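4-methyl-5(B-hydroxyethyl)-thiazole monophosphate biosynthesis enzyme (Vibrio cholerae O1 biovar El Tor, PDB 3OT1) is of unknown function but is a DJ-1/PfpI family member, possibly acting in thiazole monophosphate biosynthesis. Local coordinates at residues 84-88 and 112-117. Sequence-based numbering, arbitrary orientation.
Sequences AQAFA and ATPALV
Two helices of the DJ-1/PfpI alpha/beta fold, one following strand 74-77 and the other strand 106-110, two parallel neighbours in the central sheet, pack through A84 and A88 against T113, L116 and V117, with F87 alongside. The segments 84-88 and 112-117 run in roughly the same direction: their axes approach to 8.6 Å and cross at -40°. Residues 84-88 are regular helix (phi/psi near -62/-40), with A88 N donating to A84 O at 2.9 Å. In 112-117, L116 N donates to A112 O and V117 N to T113 O, both 2.8 Å, and the helix widens into a pi-type turn at 114-117. The register pairs A84 with T113 (CA-CA 4.9 Å) and A88 with V117 (CA-CA 4.8 Å). A84 points its methyl at the partner helix, with CB 3.5 Å from T113 OG1, 3.9 Å from A112 CB and 4.0 Å from L116 CB; T113 (chi1 m) spends its hydroxyl on a hydrogen bond to P78 O. A84 O lies 3.2 Å from V117 CG2, a close carbonyl-to-methyl contact. Q85 (chi1 m, chi2 m) starts away from the partner but curls back: its NE2 comes within 3.8 Å of L116 CD1 (L116 mt), and water 1 donates to both Q85 OE1 (2.9 Å) and L116 O (2.7 Å). F87 (chi1 m) sets CB 3.7 Å from V117 CG2, while its side chain also touches L77 of strand 74-77 and L93 of helix 91-102. V117 (chi1 t) likewise reaches L94 and I97, so this hydrophobic core joins three helices. At A88 the CB sits 4.2 Å from V117 CG2 and 3.4 Å from L116 O.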
ATOM      1  N   ALA A  84       6.796 -12.644  -8.642  1.00  5.96           N
ATOM      2  CA  ALA A  84       6.523 -14.047  -8.343  1.00  6.27           C
ATOM      3  C   ALA A  84       7.366 -14.956  -9.228  1.00  6.64           C
ATOM      4  O   ALA A  84       7.883 -15.979  -8.775  1.00  7.53           O
ATOM      5  CB  ALA A  84       5.070 -14.356  -8.508  1.00  7.35           C
ATOM      6  N   GLN A  85       7.533 -14.599 -10.502  1.00  6.89           N
ATOM      7  CA  GLN A  85       8.364 -15.413 -11.408  0.64  7.63           C
ATOM      8  C   GLN A  85       9.821 -15.382 -10.944  1.00  7.50           C
ATOM      9  O   GLN A  85      10.525 -16.382 -10.976  1.00  8.61           O
ATOM     10  CB  GLN A  85       8.261 -14.926 -12.860  0.65  8.62           C
ATOM     11  CG  GLN A  85       6.900 -15.118 -13.523  0.65  9.28           C
ATOM     12  CD  GLN A  85       6.576 -16.558 -13.880  0.65 12.53           C
ATOM     13  OE1 GLN A  85       7.173 -17.485 -13.353  0.65 15.34           O
ATOM     14  NE2 GLN A  85       5.608 -16.747 -14.767  0.65 14.41           N
ATOM     15  N   ALA A  86      10.290 -14.211 -10.520  1.00  7.01           N
ATOM     16  CA  ALA A  86      11.645 -14.091  -9.992  1.00  7.37           C
ATOM     17  C   ALA A  86      11.830 -14.964  -8.752  1.00  7.53           C
ATOM     18  O   ALA A  86      12.872 -15.607  -8.583  1.00  8.65           O
ATOM     19  CB  ALA A  86      11.995 -12.643  -9.674  1.00  8.37           C
ATOM     20  N   PHE A  87      10.824 -15.016  -7.885  1.00  6.80           N
ATOM     21  CA  PHE A  87      10.858 -15.894  -6.730  1.00  6.58           C
ATOM     22  C   PHE A  87      10.950 -17.363  -7.160  1.00  7.29           C
ATOM     23  O   PHE A  87      11.724 -18.145  -6.598  1.00  8.06           O
ATOM     24  CB  PHE A  87       9.611 -15.698  -5.861  1.00  6.52           C
ATOM     25  CG  PHE A  87       9.541 -14.393  -5.061  1.00  5.73           C
ATOM     26  CD1 PHE A  87      10.586 -13.495  -4.955  1.00  6.22           C
ATOM     27  CD2 PHE A  87       8.365 -14.101  -4.384  1.00  5.53           C
ATOM     28  CE1 PHE A  87      10.446 -12.341  -4.193  1.00  6.10           C
ATOM     29  CE2 PHE A  87       8.238 -12.959  -3.632  1.00  6.05           C
ATOM     30  CZ  PHE A  87       9.275 -12.075  -3.541  1.00  4.94           C
ATOM     31  N   ALA A  88      10.139 -17.728  -8.138  1.00  7.34           N
ATOM     32  CA  ALA A  88      10.108 -19.122  -8.628  1.00  8.66           C
ATOM     33  C   ALA A  88      11.436 -19.555  -9.229  1.00  9.16           C
ATOM     34  O   ALA A  88      11.784 -20.748  -9.175  1.00 11.12           O
ATOM     35  CB  ALA A  88       8.968 -19.327  -9.631  1.00  8.96           C
ATOM     36  N   ALA A 112      -0.024 -13.278  -7.085  1.00  6.49           N
ATOM     37  CA  ALA A 112       0.455 -14.285  -8.024  1.00  7.57           C
ATOM     38  C   ALA A 112       1.293 -15.374  -7.363  1.00  6.49           C
ATOM     39  O   ALA A 112       1.483 -16.444  -7.934  1.00  7.26           O
ATOM     40  CB  ALA A 112       1.259 -13.624  -9.165  1.00  8.46           C
ATOM     41  N   THR A 113       1.870 -15.088  -6.205  1.00  5.71           N
ATOM     42  CA  THR A 113       2.885 -15.962  -5.655  1.00  5.94           C
ATOM     43  C   THR A 113       2.417 -17.380  -5.330  1.00  6.02           C
ATOM     44  O   THR A 113       3.121 -18.313  -5.642  1.00  6.32           O
ATOM     45  CB  THR A 113       3.591 -15.241  -4.498  1.00  6.14           C
ATOM     46  OG1 THR A 113       4.310 -14.146  -5.077  1.00  6.64           O
ATOM     47  CG2 THR A 113       4.526 -16.151  -3.755  1.00  7.15           C
ATOM     48  N   PRO A 114       1.239 -17.555  -4.714  1.00  5.98           N
ATOM     49  CA  PRO A 114       0.836 -18.959  -4.440  1.00  6.41           C
ATOM     50  C   PRO A 114       0.701 -19.764  -5.737  1.00  7.40           C
ATOM     51  O   PRO A 114       0.952 -20.971  -5.722  1.00  9.17           O
ATOM     52  CB  PRO A 114      -0.500 -18.808  -3.705  1.00  6.47           C
ATOM     53  CG  PRO A 114      -0.381 -17.446  -3.016  1.00  6.36           C
ATOM     54  CD  PRO A 114       0.337 -16.605  -4.059  1.00  5.98           C
ATOM     55  N   ALA A 115       0.281 -19.131  -6.829  1.00  6.95           N
ATOM     56  CA  ALA A 115       0.147 -19.805  -8.132  1.00  7.78           C
ATOM     57  C   ALA A 115       1.498 -20.031  -8.807  1.00  8.12           C
ATOM     58  O   ALA A 115       1.844 -21.162  -9.174  1.00 10.70           O
ATOM     59  CB  ALA A 115      -0.778 -19.003  -9.029  1.00  9.11           C
ATOM     60  N   LEU A 116       2.260 -18.958  -9.003  1.00  7.14           N
ATOM     61  CA  LEU A 116       3.476 -19.019  -9.797  1.00  7.82           C
ATOM     62  C   LEU A 116       4.685 -19.553  -9.050  1.00  8.12           C
ATOM     63  O   LEU A 116       5.655 -19.980  -9.698  1.00  9.38           O
ATOM     64  CB  LEU A 116       3.793 -17.664 -10.420  1.00  7.87           C
ATOM     65  CG  LEU A 116       2.735 -17.127 -11.379  1.00  9.53           C
ATOM     66  CD1 LEU A 116       3.212 -15.811 -11.999  1.00 10.07           C
ATOM     67  CD2 LEU A 116       2.375 -18.147 -12.457  1.00 13.05           C
ATOM     68  N   VAL A 117       4.628 -19.561  -7.710  1.00  7.50           N
ATOM     69  CA  VAL A 117       5.692 -20.138  -6.901  1.00  7.56           C
ATOM     70  C   VAL A 117       5.242 -21.480  -6.299  1.00  8.10           C
ATOM     71  O   VAL A 117       5.826 -22.517  -6.621  1.00  9.50           O
ATOM     72  CB  VAL A 117       6.213 -19.181  -5.820  1.00  7.05           C
ATOM     73  CG1 VAL A 117       7.377 -19.862  -5.073  1.00  8.28           C
ATOM     74  CG2 VAL A 117       6.635 -17.850  -6.452  1.00  8.57           C
TER
HETATM   75  O   HOH W   1       6.336 -20.030 -12.328  1.00 17.10           O